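Local coordinates for protease Do-like 2, chloroplastic (Arabidopsis thaliana, PDB 4FLN), which acts as a chloroplast serine protease that makes the primary cut in the photodamaged D1 protein of plant photosystem II, at residues 144-148 and 316-320; 250-255 and 328-333; 289-294 and 350-354; 51-57 and 72-78. All blocks are in the same frame, centred on the assembly; numbering follows the deposited sequence.

Contact 1 of 4, residues 144-148 and 316-320; sequences HLPRL and FRSSE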
loop_
_atom_site.group_PDB
_atom_site.type_symbol
_atom_site.label_atom_id
_atom_site.label_comp_id
_atom_site.label_asym_id
_atom_site.label_seq_id
_atom_site.Cartn_x
_atom_site.Cartn_y
_atom_site.Cartn_z
ATOM N N HIS B 144 -2.303 -31.603 -35.922
ATOM C CA HIS B 144 -0.886 -31.744 -35.623
ATOM C C HIS B 144 -0.372 -30.437 -35.009
ATOM O O HIS B 144 -1.104 -29.453 -34.926
ATOM C CB HIS B 144 -0.097 -32.119 -36.893
ATOM N N LEU B 145 0.889 -30.421 -34.598
ATOM C CA LEU B 145 1.460 -29.260 -33.929
ATOM C C LEU B 145 1.697 -28.091 -34.899
ATOM O O LEU B 145 2.350 -28.249 -35.932
ATOM C CB LEU B 145 2.758 -29.663 -33.226
ATOM C CG LEU B 145 3.474 -28.644 -32.346
ATOM C CD1 LEU B 145 3.041 -28.791 -30.901
ATOM C CD2 LEU B 145 4.971 -28.830 -32.476
ATOM N N PRO B 146 1.173 -26.904 -34.554
ATOM C CA PRO B 146 1.211 -25.677 -35.361
ATOM C C PRO B 146 2.612 -25.113 -35.554
ATOM O O PRO B 146 3.558 -25.562 -34.908
ATOM C CB PRO B 146 0.376 -24.692 -34.537
ATOM C CG PRO B 146 0.471 -25.194 -33.155
ATOM C CD PRO B 146 0.495 -26.680 -33.265
ATOM N N ARG B 147 2.735 -24.150 -36.463
ATOM C CA ARG B 147 3.976 -23.414 -36.629
ATOM C C ARG B 147 3.773 -21.997 -36.111
ATOM O O ARG B 147 2.647 -21.506 -36.043
ATOM C CB ARG B 147 4.433 -23.418 -38.091
ATOM C CG ARG B 147 4.694 -24.825 -38.618
ATOM C CD ARG B 147 5.477 -24.872 -39.930
ATOM N NE ARG B 147 6.109 -26.184 -40.099
ATOM C CZ ARG B 147 7.361 -26.470 -39.741
ATOM N NH1 ARG B 147 8.138 -25.530 -39.211
ATOM N NH2 ARG B 147 7.843 -27.696 -39.917
ATOM N N LEU B 148 4.859 -21.362 -35.691
ATOM C CA LEU B 148 4.787 -19.984 -35.242
ATOM C C LEU B 148 4.062 -19.119 -36.263
ATOM O O LEU B 148 4.334 -19.189 -37.462
ATOM C CB LEU B 148 6.184 -19.419 -35.005
ATOM C CG LEU B 148 6.988 -19.977 -33.830
ATOM C CD1 LEU B 148 8.281 -19.193 -33.678
ATOM C CD2 LEU B 148 6.183 -19.944 -32.529
ATOM N N PHE B 316 14.752 -30.581 -33.511
ATOM C CA PHE B 316 13.336 -30.682 -33.202
ATOM C C PHE B 316 12.541 -30.922 -34.479
ATOM O O PHE B 316 12.086 -32.032 -34.750
ATOM C CB PHE B 316 12.896 -29.379 -32.522
ATOM C CG PHE B 316 11.437 -29.323 -32.176
ATOM C CD1 PHE B 316 10.681 -30.477 -32.084
ATOM C CD2 PHE B 316 10.820 -28.101 -31.954
ATOM C CE1 PHE B 316 9.338 -30.412 -31.770
ATOM C CE2 PHE B 316 9.481 -28.027 -31.648
ATOM C CZ PHE B 316 8.737 -29.183 -31.554
ATOM N N ARG B 317 12.388 -29.863 -35.260
ATOM C CA ARG B 317 11.773 -29.942 -36.576
ATOM C C ARG B 317 12.606 -29.044 -37.486
ATOM O O ARG B 317 13.452 -28.286 -37.006
ATOM C CB ARG B 317 10.287 -29.550 -36.544
ATOM C CG ARG B 317 10.008 -28.072 -36.281
ATOM C CD ARG B 317 9.022 -27.870 -35.126
ATOM N NE ARG B 317 7.635 -28.169 -35.479
ATOM C CZ ARG B 317 6.609 -27.367 -35.207
ATOM N NH1 ARG B 317 6.810 -26.214 -34.589
ATOM N NH2 ARG B 317 5.380 -27.714 -35.553
ATOM N N SER B 318 12.349 -29.099 -38.784
ATOM C CA SER B 318 13.360 -28.781 -39.787
ATOM C C SER B 318 14.239 -27.552 -39.502
ATOM O O SER B 318 15.464 -27.634 -39.608
ATOM C CB SER B 318 12.678 -28.635 -41.145
ATOM O OG SER B 318 11.285 -28.885 -41.026
ATOM N N SER B 319 13.631 -26.421 -39.158
ATOM C CA SER B 319 14.404 -25.207 -38.878
ATOM C C SER B 319 14.628 -24.961 -37.380
ATOM O O SER B 319 15.257 -23.973 -36.987
ATOM C CB SER B 319 13.727 -23.991 -39.516
ATOM O OG SER B 319 14.682 -23.036 -39.946
ATOM N N GLU B 320 14.121 -25.868 -36.547
ATOM C CA GLU B 320 13.971 -25.587 -35.121
ATOM C C GLU B 320 14.798 -26.470 -34.186
ATOM O O GLU B 320 15.158 -27.598 -34.520
ATOM C CB GLU B 320 12.491 -25.682 -34.727
ATOM C CG GLU B 320 11.542 -24.927 -35.653
ATOM C CD GLU B 320 10.108 -24.877 -35.135
ATOM O OE1 GLU B 320 9.193 -24.615 -35.946
ATOM O OE2 GLU B 320 9.894 -25.095 -33.922
#
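Arg317 has the most surface covered, followed by Arg147 and Leu145. The side chain of Arg317 reaches from its turn to the 144-148 backbone. Arg317 NH2 donates a hydrogen bond to Pro146 O at 2.9 Å, near the guanidinium plane. A weak one runs from Arg317 NH1 to Pro146 O at 3.3 Å. Leu145 CD2 lies over one face of this guanidinium, 3.3 Å from Arg317 NH2, and also meets Phe316 CZ at 3.9 Å. Arg147 stacks its guanidinium flat on that of Arg317, with centres 4.7 Å apart and planes at 16°. Glu320 offsets the two like charges. Glu320 OE1 forms salt bridges with Arg147 NH1 at 3.6 Å and Arg317 NH1 at 3.2 Å. The type I turn from Arg317 to Glu320, closed by Glu320 N to Arg317 O at 2.6 Å, brings these two residues together. Glu320 packs on Arg104 of a second subunit. This surface salt-bridge network with stacked guanidinium groups joins the trypsin-like protease domain to the first PDZ domain.

Contact 2 of 4, residues 250-255 and 328-333; sequences TGYPCL and ISQKFA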
loop_
_atom_site.group_PDB
_atom_site.type_symbol
_atom_site.label_atom_id
_atom_site.label_comp_id
_atom_site.label_asym_id
_atom_site.label_seq_id
_atom_site.Cartn_x
_atom_site.Cartn_y
_atom_site.Cartn_z
ATOM N N THR B 250 0.015 -42.799 -15.877
ATOM C CA THR B 250 1.370 -43.127 -15.430
ATOM C C THR B 250 2.346 -41.957 -15.510
ATOM O O THR B 250 3.505 -42.073 -15.117
ATOM C CB THR B 250 1.946 -44.320 -16.210
ATOM O OG1 THR B 250 1.882 -44.043 -17.614
ATOM C CG2 THR B 250 1.150 -45.577 -15.915
ATOM N N GLY B 251 1.881 -40.836 -16.041
ATOM C CA GLY B 251 2.677 -39.624 -16.052
ATOM C C GLY B 251 3.770 -39.514 -17.099
ATOM O O GLY B 251 3.869 -40.325 -18.016
ATOM N N TYR B 252 4.579 -38.472 -16.952
ATOM C CA TYR B 252 5.667 -38.155 -17.864
ATOM C C TYR B 252 7.023 -38.333 -17.168
ATOM O O TYR B 252 7.274 -37.742 -16.112
ATOM C CB TYR B 252 5.496 -36.731 -18.408
ATOM C CG TYR B 252 4.171 -36.505 -19.083
ATOM C CD1 TYR B 252 4.084 -36.401 -20.460
ATOM C CD2 TYR B 252 2.994 -36.405 -18.341
ATOM C CE1 TYR B 252 2.862 -36.196 -21.092
ATOM C CE2 TYR B 252 1.766 -36.210 -18.963
ATOM C CZ TYR B 252 1.714 -36.105 -20.341
ATOM O OH TYR B 252 0.516 -35.909 -20.979
ATOM N N PRO B 253 7.897 -39.167 -17.746
ATOM C CA PRO B 253 9.137 -39.507 -17.042
ATOM C C PRO B 253 10.163 -38.373 -17.025
ATOM O O PRO B 253 10.085 -37.442 -17.819
ATOM C CB PRO B 253 9.661 -40.711 -17.830
ATOM C CG PRO B 253 9.124 -40.517 -19.191
ATOM C CD PRO B 253 7.804 -39.823 -19.061
ATOM N N CYS B 254 11.110 -38.459 -16.099
ATOM C CA CYS B 254 12.259 -37.563 -16.089
ATOM C C CYS B 254 13.543 -38.393 -16.107
ATOM O O CYS B 254 13.543 -39.579 -15.764
ATOM C CB CYS B 254 12.240 -36.648 -14.864
ATOM S SG CYS B 254 12.638 -37.488 -13.314
ATOM N N LEU B 255 14.633 -37.761 -16.513
ATOM C CA LEU B 255 15.911 -38.437 -16.614
ATOM C C LEU B 255 16.568 -38.567 -15.251
ATOM O O LEU B 255 17.528 -39.322 -15.103
ATOM C CB LEU B 255 16.831 -37.661 -17.550
ATOM C CG LEU B 255 18.246 -38.213 -17.733
ATOM C CD1 LEU B 255 18.240 -39.714 -18.090
ATOM C CD2 LEU B 255 18.985 -37.389 -18.782
ATOM N N ILE B 328 12.867 -36.354 -23.406
ATOM C CA ILE B 328 12.635 -37.096 -22.185
ATOM C C ILE B 328 11.142 -37.215 -21.889
ATOM O O ILE B 328 10.664 -38.272 -21.479
ATOM C CB ILE B 328 13.337 -36.416 -21.011
ATOM C CG1 ILE B 328 14.844 -36.385 -21.254
ATOM C CG2 ILE B 328 12.993 -37.106 -19.712
ATOM C CD1 ILE B 328 15.589 -35.543 -20.243
ATOM N N SER B 329 10.408 -36.129 -22.113
ATOM C CA SER B 329 8.993 -36.083 -21.774
ATOM C C SER B 329 8.114 -36.888 -22.741
ATOM O O SER B 329 6.990 -37.260 -22.410
ATOM C CB SER B 329 8.516 -34.633 -21.718
ATOM O OG SER B 329 8.582 -34.031 -23.001
ATOM N N GLN B 330 8.616 -37.161 -23.937
ATOM C CA GLN B 330 7.806 -37.860 -24.931
ATOM C C GLN B 330 7.815 -39.370 -24.721
ATOM O O GLN B 330 7.162 -40.116 -25.455
ATOM C CB GLN B 330 8.227 -37.491 -26.358
ATOM C CG GLN B 330 7.427 -36.329 -26.941
ATOM C CD GLN B 330 5.936 -36.460 -26.663
ATOM O OE1 GLN B 330 5.434 -35.984 -25.638
ATOM N NE2 GLN B 330 5.223 -37.117 -27.566
ATOM N N LYS B 331 8.549 -39.811 -23.709
ATOM C CA LYS B 331 8.619 -41.224 -23.375
ATOM C C LYS B 331 7.476 -41.581 -22.437
ATOM O O LYS B 331 6.713 -40.714 -22.022
ATOM C CB LYS B 331 9.963 -41.545 -22.704
ATOM C CG LYS B 331 11.204 -41.360 -23.587
ATOM C CD LYS B 331 11.287 -42.424 -24.681
ATOM C CE LYS B 331 12.635 -42.397 -25.380
ATOM N NZ LYS B 331 12.698 -43.327 -26.537
ATOM N N PHE B 332 7.370 -42.854 -22.083
ATOM C CA PHE B 332 6.404 -43.280 -21.074
ATOM C C PHE B 332 7.093 -43.864 -19.848
ATOM O O PHE B 332 8.246 -44.286 -19.910
ATOM C CB PHE B 332 5.399 -44.262 -21.669
ATOM C CG PHE B 332 4.492 -43.633 -22.680
ATOM C CD1 PHE B 332 3.288 -43.059 -22.288
ATOM C CD2 PHE B 332 4.854 -43.574 -24.013
ATOM C CE1 PHE B 332 2.464 -42.455 -23.216
ATOM C CE2 PHE B 332 4.034 -42.973 -24.942
ATOM C CZ PHE B 332 2.840 -42.413 -24.548
ATOM N N ALA B 333 6.403 -43.858 -18.719
ATOM C CA ALA B 333 6.995 -44.420 -17.518
ATOM C C ALA B 333 7.453 -45.838 -17.824
ATOM O O ALA B 333 6.697 -46.643 -18.367
ATOM C CB ALA B 333 6.003 -44.405 -16.372
HETATM O O HOH W 1 3.955 -42.850 -19.153
#
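This contact belongs to the peptide-binding groove of the first PDZ domain. The loop 250-255 leads toward strand 257-261 and packs on the end of helix 325-329. Ile328 points toward the loop. Ile328 CG2 lies 3.5 Å from Pro253 O and 3.7 Å from Cys254 CA, and Ile328 CD1 touches Leu255 CB at 3.6 Å. The bound peptide packs on Ile328 and Cys254 and forms backbone hydrogen bonds with Pro253 and Leu255, as expected for a PDZ ligand. Ser329 is the next residue. Ser329 O sits at the edge of the Tyr252 ring, 3.6 Å from Tyr252 CD1, while its hydroxyl bonds to Tyr326 O. After Gln330 the chain is extended. Lys331 O meets Pro253 CD at 3.3 Å, and Lys331 CB lies 3.8 Å from Pro253 CG. The amine of Lys331 forms a salt bridge with Asp304. Pro253 is thus the most covered residue of the contact. Phe332 turns its CB away, but its O is 3.9 Å from Pro253 CG. Its ring and that of Tyr252 both stack with His238 of helix 233-246. Ala333 ends the segment, with CB 3.6 Å from Thr250 O. Thr250 OG1 is hydrogen-bonded to Asp242. No direct hydrogen bond joins the segments. One water bridges them: it accepts from Ala333 N at 2.7 Å and donates to Gly251 O and Thr250 OG1, each at 2.8 Å.

Contact 3 of 4, residues 289-294 and 350-354; sequences DASKVL and VQVVL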
loop_
_atom_site.group_PDB
_atom_site.type_symbol
_atom_site.label_atom_id
_atom_site.label_comp_id
_atom_site.label_asym_id
_atom_site.label_seq_id
_atom_site.Cartn_x
_atom_site.Cartn_y
_atom_site.Cartn_z
ATOM N N ASP B 289 16.808 -44.656 -11.959
ATOM C CA ASP B 289 17.728 -45.641 -12.519
ATOM C C ASP B 289 19.061 -45.025 -12.925
ATOM O O ASP B 289 20.087 -45.711 -12.967
ATOM C CB ASP B 289 17.113 -46.361 -13.714
ATOM C CG ASP B 289 18.077 -47.351 -14.350
ATOM O OD1 ASP B 289 18.650 -48.190 -13.611
ATOM O OD2 ASP B 289 18.266 -47.274 -15.589
ATOM N N ALA B 290 19.068 -43.722 -13.178
ATOM C CA ALA B 290 20.333 -43.054 -13.389
ATOM C C ALA B 290 20.969 -43.164 -12.022
ATOM O O ALA B 290 20.381 -43.757 -11.117
ATOM C CB ALA B 290 20.103 -41.622 -13.747
ATOM N N SER B 291 22.174 -42.654 -11.852
ATOM C CA SER B 291 22.853 -42.805 -10.562
ATOM C C SER B 291 23.257 -44.251 -10.282
ATOM O O SER B 291 24.155 -44.494 -9.480
ATOM C CB SER B 291 21.937 -42.367 -9.416
ATOM O OG SER B 291 21.114 -43.442 -8.988
ATOM N N LYS B 292 22.625 -45.205 -10.963
ATOM C CA LYS B 292 23.195 -46.536 -11.080
ATOM C C LYS B 292 23.981 -46.589 -12.381
ATOM O O LYS B 292 24.741 -47.514 -12.622
ATOM C CB LYS B 292 22.107 -47.608 -11.059
ATOM C CG LYS B 292 21.525 -47.870 -9.682
ATOM C CD LYS B 292 20.392 -48.875 -9.760
ATOM C CE LYS B 292 20.626 -50.067 -8.841
ATOM N NZ LYS B 292 20.102 -49.840 -7.464
ATOM N N VAL B 293 23.810 -45.552 -13.191
ATOM C CA VAL B 293 24.265 -45.519 -14.574
ATOM C C VAL B 293 25.156 -44.305 -14.846
ATOM O O VAL B 293 26.250 -44.454 -15.381
ATOM C CB VAL B 293 23.075 -45.514 -15.562
ATOM C CG1 VAL B 293 23.571 -45.699 -16.981
ATOM C CG2 VAL B 293 22.072 -46.596 -15.202
ATOM N N LEU B 294 24.618 -43.105 -14.612
ATOM C CA LEU B 294 25.383 -41.850 -14.661
ATOM C C LEU B 294 26.145 -41.484 -13.366
ATOM O O LEU B 294 25.784 -41.938 -12.279
ATOM C CB LEU B 294 24.478 -40.702 -15.097
ATOM C CG LEU B 294 23.741 -41.009 -16.398
ATOM C CD1 LEU B 294 22.825 -39.879 -16.774
ATOM C CD2 LEU B 294 24.736 -41.273 -17.504
ATOM N N VAL B 350 25.192 -45.726 -22.855
ATOM C CA VAL B 350 24.474 -46.375 -21.759
ATOM C C VAL B 350 22.956 -46.354 -21.960
ATOM O O VAL B 350 22.440 -45.565 -22.749
ATOM C CB VAL B 350 24.805 -45.743 -20.386
ATOM C CG1 VAL B 350 26.274 -45.397 -20.293
ATOM C CG2 VAL B 350 23.951 -44.516 -20.142
ATOM N N GLN B 351 22.247 -47.229 -21.246
ATOM C CA GLN B 351 20.786 -47.224 -21.242
ATOM C C GLN B 351 20.266 -46.763 -19.882
ATOM O O GLN B 351 20.843 -47.095 -18.851
ATOM C CB GLN B 351 20.232 -48.614 -21.531
ATOM C CG GLN B 351 20.719 -49.242 -22.808
ATOM C CD GLN B 351 20.111 -50.614 -23.030
ATOM O OE1 GLN B 351 18.967 -50.731 -23.471
ATOM N NE2 GLN B 351 20.872 -51.662 -22.718
ATOM N N VAL B 352 19.176 -46.003 -19.883
ATOM C CA VAL B 352 18.583 -45.523 -18.645
ATOM C C VAL B 352 17.079 -45.705 -18.635
ATOM O O VAL B 352 16.403 -45.369 -19.600
ATOM C CB VAL B 352 18.869 -44.041 -18.414
ATOM C CG1 VAL B 352 18.339 -43.627 -17.054
ATOM C CG2 VAL B 352 20.360 -43.768 -18.508
ATOM N N VAL B 353 16.554 -46.248 -17.546
ATOM C CA VAL B 353 15.112 -46.309 -17.376
ATOM C C VAL B 353 14.633 -44.932 -16.945
ATOM O O VAL B 353 15.253 -44.298 -16.087
ATOM C CB VAL B 353 14.688 -47.340 -16.307
ATOM C CG1 VAL B 353 13.163 -47.363 -16.168
ATOM C CG2 VAL B 353 15.229 -48.723 -16.639
ATOM N N LEU B 354 13.540 -44.470 -17.546
ATOM C CA LEU B 354 12.972 -43.175 -17.201
ATOM C C LEU B 354 11.676 -43.323 -16.414
ATOM O O LEU B 354 10.708 -43.896 -16.896
ATOM C CB LEU B 354 12.694 -42.371 -18.465
ATOM C CG LEU B 354 13.784 -42.433 -19.522
ATOM C CD1 LEU B 354 13.341 -41.714 -20.790
ATOM C CD2 LEU B 354 15.058 -41.849 -18.965
HETATM O O HOH W 2 14.180 -44.152 -12.907
#
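Val293 is at the apolar centre. Val293 CG1 lies 3.4 Å from Val350 CG2 and 4.0 Å from Val352 CG2. Val350 points toward the loop 289-294, Val352 sideways, and Gln351 between them points away. Leu294 CD2 adds a looser contact to Val350 CG2 at 4.3 Å. Ala290 CB lies at the same distance, 4.3 Å, from Val352 CG1. Farther along is Asp289, the most covered residue. Asp289 OD2 accepts a nearly straight hydrogen bond from Val353 N at 2.8 Å. The carboxylate thus takes up the backbone donor of Val353. A water also bridges this edge: it accepts from Asp289 N at 2.8 Å and donates a weak bond to Val353 O at 3.4 Å. The contact packs the loop 289-294 on the antiparallel sheet of the first PDZ domain. The loop runs from strand 279-284 to strand 299-303. Strand 346-353 pairs with strand 336-343, whose Ile339 packs on Val352 and whose Ile341 packs on Leu294.

Contact 4 of 4, residues 51-57 and 72-78; sequences VKVYCTH and FTSTGSA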
loop_
_atom_site.group_PDB
_atom_site.type_symbol
_atom_site.label_atom_id
_atom_site.label_comp_id
_atom_site.label_asym_id
_atom_site.label_seq_id
_atom_site.Cartn_x
_atom_site.Cartn_y
_atom_site.Cartn_z
ATOM N N VAL B 51 -18.284 -27.546 -24.489
ATOM C CA VAL B 51 -19.210 -27.732 -23.379
ATOM C C VAL B 51 -18.802 -26.873 -22.184
ATOM O O VAL B 51 -17.617 -26.619 -21.973
ATOM C CB VAL B 51 -19.241 -29.223 -22.966
ATOM C CG1 VAL B 51 -19.613 -29.379 -21.512
ATOM C CG2 VAL B 51 -20.174 -30.016 -23.868
ATOM N N LYS B 52 -19.780 -26.414 -21.411
ATOM C CA LYS B 52 -19.486 -25.690 -20.180
ATOM C C LYS B 52 -19.443 -26.667 -19.003
ATOM O O LYS B 52 -20.218 -27.629 -18.948
ATOM C CB LYS B 52 -20.506 -24.570 -19.936
ATOM C CG LYS B 52 -20.216 -23.723 -18.692
ATOM C CD LYS B 52 -21.022 -22.428 -18.675
ATOM C CE LYS B 52 -20.583 -21.518 -17.527
ATOM N NZ LYS B 52 -21.049 -20.104 -17.664
ATOM N N VAL B 53 -18.528 -26.427 -18.070
ATOM C CA VAL B 53 -18.280 -27.371 -16.985
ATOM C C VAL B 53 -18.587 -26.776 -15.631
ATOM O O VAL B 53 -17.971 -25.790 -15.228
ATOM C CB VAL B 53 -16.801 -27.827 -16.962
ATOM C CG1 VAL B 53 -16.525 -28.684 -15.746
ATOM C CG2 VAL B 53 -16.449 -28.569 -18.240
ATOM N N TYR B 54 -19.535 -27.379 -14.924
ATOM C CA TYR B 54 -19.817 -26.982 -13.548
ATOM C C TYR B 54 -19.282 -28.044 -12.605
ATOM O O TYR B 54 -19.545 -29.240 -12.779
ATOM C CB TYR B 54 -21.314 -26.811 -13.316
ATOM C CG TYR B 54 -21.986 -25.825 -14.235
ATOM C CD1 TYR B 54 -22.372 -24.575 -13.780
ATOM C CD2 TYR B 54 -22.246 -26.148 -15.558
ATOM C CE1 TYR B 54 -23.000 -23.672 -14.622
ATOM C CE2 TYR B 54 -22.868 -25.252 -16.407
ATOM C CZ TYR B 54 -23.246 -24.016 -15.935
ATOM O OH TYR B 54 -23.870 -23.123 -16.779
ATOM N N CYS B 55 -18.531 -27.599 -11.605
ATOM C CA CYS B 55 -17.919 -28.512 -10.653
ATOM C C CYS B 55 -17.930 -27.982 -9.228
ATOM O O CYS B 55 -17.558 -26.836 -8.971
ATOM C CB CYS B 55 -16.485 -28.833 -11.067
ATOM S SG CYS B 55 -15.533 -29.669 -9.787
ATOM N N THR B 56 -18.347 -28.837 -8.301
ATOM C CA THR B 56 -18.344 -28.503 -6.886
ATOM C C THR B 56 -17.064 -29.025 -6.257
ATOM O O THR B 56 -16.720 -30.189 -6.427
ATOM C CB THR B 56 -19.565 -29.104 -6.190
ATOM O OG1 THR B 56 -20.750 -28.496 -6.718
ATOM C CG2 THR B 56 -19.507 -28.854 -4.705
ATOM N N HIS B 57 -16.358 -28.161 -5.534
ATOM C CA HIS B 57 -15.039 -28.499 -5.005
ATOM C C HIS B 57 -15.011 -28.603 -3.491
ATOM O O HIS B 57 -15.249 -27.617 -2.799
ATOM C CB HIS B 57 -14.008 -27.453 -5.440
ATOM C CG HIS B 57 -13.856 -27.338 -6.924
ATOM N ND1 HIS B 57 -12.942 -28.081 -7.638
ATOM C CD2 HIS B 57 -14.514 -26.578 -7.831
ATOM C CE1 HIS B 57 -13.040 -27.780 -8.920
ATOM N NE2 HIS B 57 -13.987 -26.871 -9.063
ATOM N N PHE B 72 -17.180 -24.953 -2.520
ATOM C CA PHE B 72 -17.590 -23.948 -3.497
ATOM C C PHE B 72 -17.811 -24.520 -4.899
ATOM O O PHE B 72 -17.411 -25.647 -5.195
ATOM C CB PHE B 72 -16.576 -22.804 -3.554
ATOM C CG PHE B 72 -15.240 -23.196 -4.108
ATOM C CD1 PHE B 72 -14.344 -23.929 -3.346
ATOM C CD2 PHE B 72 -14.868 -22.810 -5.385
ATOM C CE1 PHE B 72 -13.103 -24.284 -3.850
ATOM C CE2 PHE B 72 -13.628 -23.161 -5.894
ATOM C CZ PHE B 72 -12.745 -23.901 -5.122
ATOM N N THR B 73 -18.458 -23.738 -5.758
ATOM C CA THR B 73 -18.675 -24.168 -7.133
ATOM C C THR B 73 -17.966 -23.233 -8.109
ATOM O O THR B 73 -17.971 -22.017 -7.926
ATOM C CB THR B 73 -20.175 -24.290 -7.481
ATOM O OG1 THR B 73 -20.844 -25.041 -6.459
ATOM C CG2 THR B 73 -20.363 -24.999 -8.823
ATOM N N SER B 74 -17.340 -23.819 -9.130
ATOM C CA SER B 74 -16.604 -23.068 -10.138
ATOM C C SER B 74 -16.991 -23.548 -11.530
ATOM O O SER B 74 -17.614 -24.600 -11.675
ATOM C CB SER B 74 -15.101 -23.249 -9.950
ATOM O OG SER B 74 -14.644 -24.356 -10.704
ATOM N N THR B 75 -16.615 -22.786 -12.555
ATOM C CA THR B 75 -16.942 -23.164 -13.925
ATOM C C THR B 75 -15.694 -23.263 -14.799
ATOM O O THR B 75 -14.634 -22.742 -14.443
ATOM C CB THR B 75 -17.946 -22.186 -14.560
ATOM O OG1 THR B 75 -17.277 -20.973 -14.922
ATOM C CG2 THR B 75 -19.064 -21.870 -13.587
ATOM N N GLY B 76 -15.829 -23.932 -15.943
ATOM C CA GLY B 76 -14.714 -24.145 -16.850
ATOM C C GLY B 76 -15.174 -24.593 -18.222
ATOM O O GLY B 76 -16.351 -24.468 -18.554
ATOM N N SER B 77 -14.252 -25.105 -19.033
ATOM C CA SER B 77 -14.631 -25.581 -20.363
ATOM C C SER B 77 -14.143 -26.983 -20.692
ATOM O O SER B 77 -13.092 -27.422 -20.231
ATOM C CB SER B 77 -14.166 -24.606 -21.440
ATOM O OG SER B 77 -14.852 -23.378 -21.314
ATOM N N ALA B 78 -14.927 -27.678 -21.502
ATOM C CA ALA B 78 -14.550 -28.988 -22.007
ATOM C C ALA B 78 -15.078 -29.154 -23.431
ATOM O O ALA B 78 -15.879 -28.341 -23.897
ATOM C CB ALA B 78 -15.072 -30.087 -21.092
#
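Two neighbouring antiparallel strands pair here through seven residue pairs. The hydrogen-bonded pairs carry the backbone bonds. Val51 N gives to Ala78 O at 2.6 Å, and Ala78 N to Val51 O at 2.9 Å. Val53 N gives to Gly76 O at 3.0 Å, and Gly76 N to Val53 O at 2.9 Å. Cys55 N bonds to Ser74 O at 3.1 Å, and Ser74 N returns to Cys55 O at 3.0 Å. At the far end His57 N holds Phe72 O at 2.7 Å, while Phe72 N to His57 O is weak at 3.3 Å. Lys52, Tyr54 and Thr56 alternate with these residues and make their backbone bonds to strand 96-102. Side chains add to the pairing. His57 NE2 and Ser74 OG share a hydrogen bond of 3.1 Å, and His57 ND1 is taken by Glu94 O. Thr56 OG1 and Thr73 OG1 make a weak one at 3.5 Å. Ser77 OG bonds to Tyr157 N and Gly198 O. The Ser77 backbone bonds to Ser200, the catalytic serine by similarity. His57 CB lies over the Phe72 ring, 4.0 Å from its centroid, a CH-pi contact. Val53 CG2 touches Ala78 CB at 3.5 Å. Both strands belong to the first beta-barrel of the chymotrypsin-like fold. Strand 50-57 lies between strands 72-82 and 96-102, closing the barrel, and strand 72-82 continues the sheet to strand 85-88.

In the fold
Contact 4 lies in the first protease barrel, contacts 2 and 3 in the first PDZ domain, and contact 1 joins protease and PDZ domains. Contacts 2 and 3 touch: Pro253 CB meets Leu354 O at 3.5 Å, and Leu255 O meets Ala290 CB at 3.7 Å. The nearest atoms of contacts 1 and 2 are about 8 Å apart. Between centres, contact 4 lies about 29 Å from contact 2 and about 42 Å from contact 3. The catalytic triad, assigned by similarity, is near two contacts. In contact 4, Gly76 is about 6 Å from the Ser200 side chain, and the Ser74 and His91 side chains about 7 Å apart. In contact 2, which meets the bound peptide, the Tyr252 side chain is about 9 Å from Asp122.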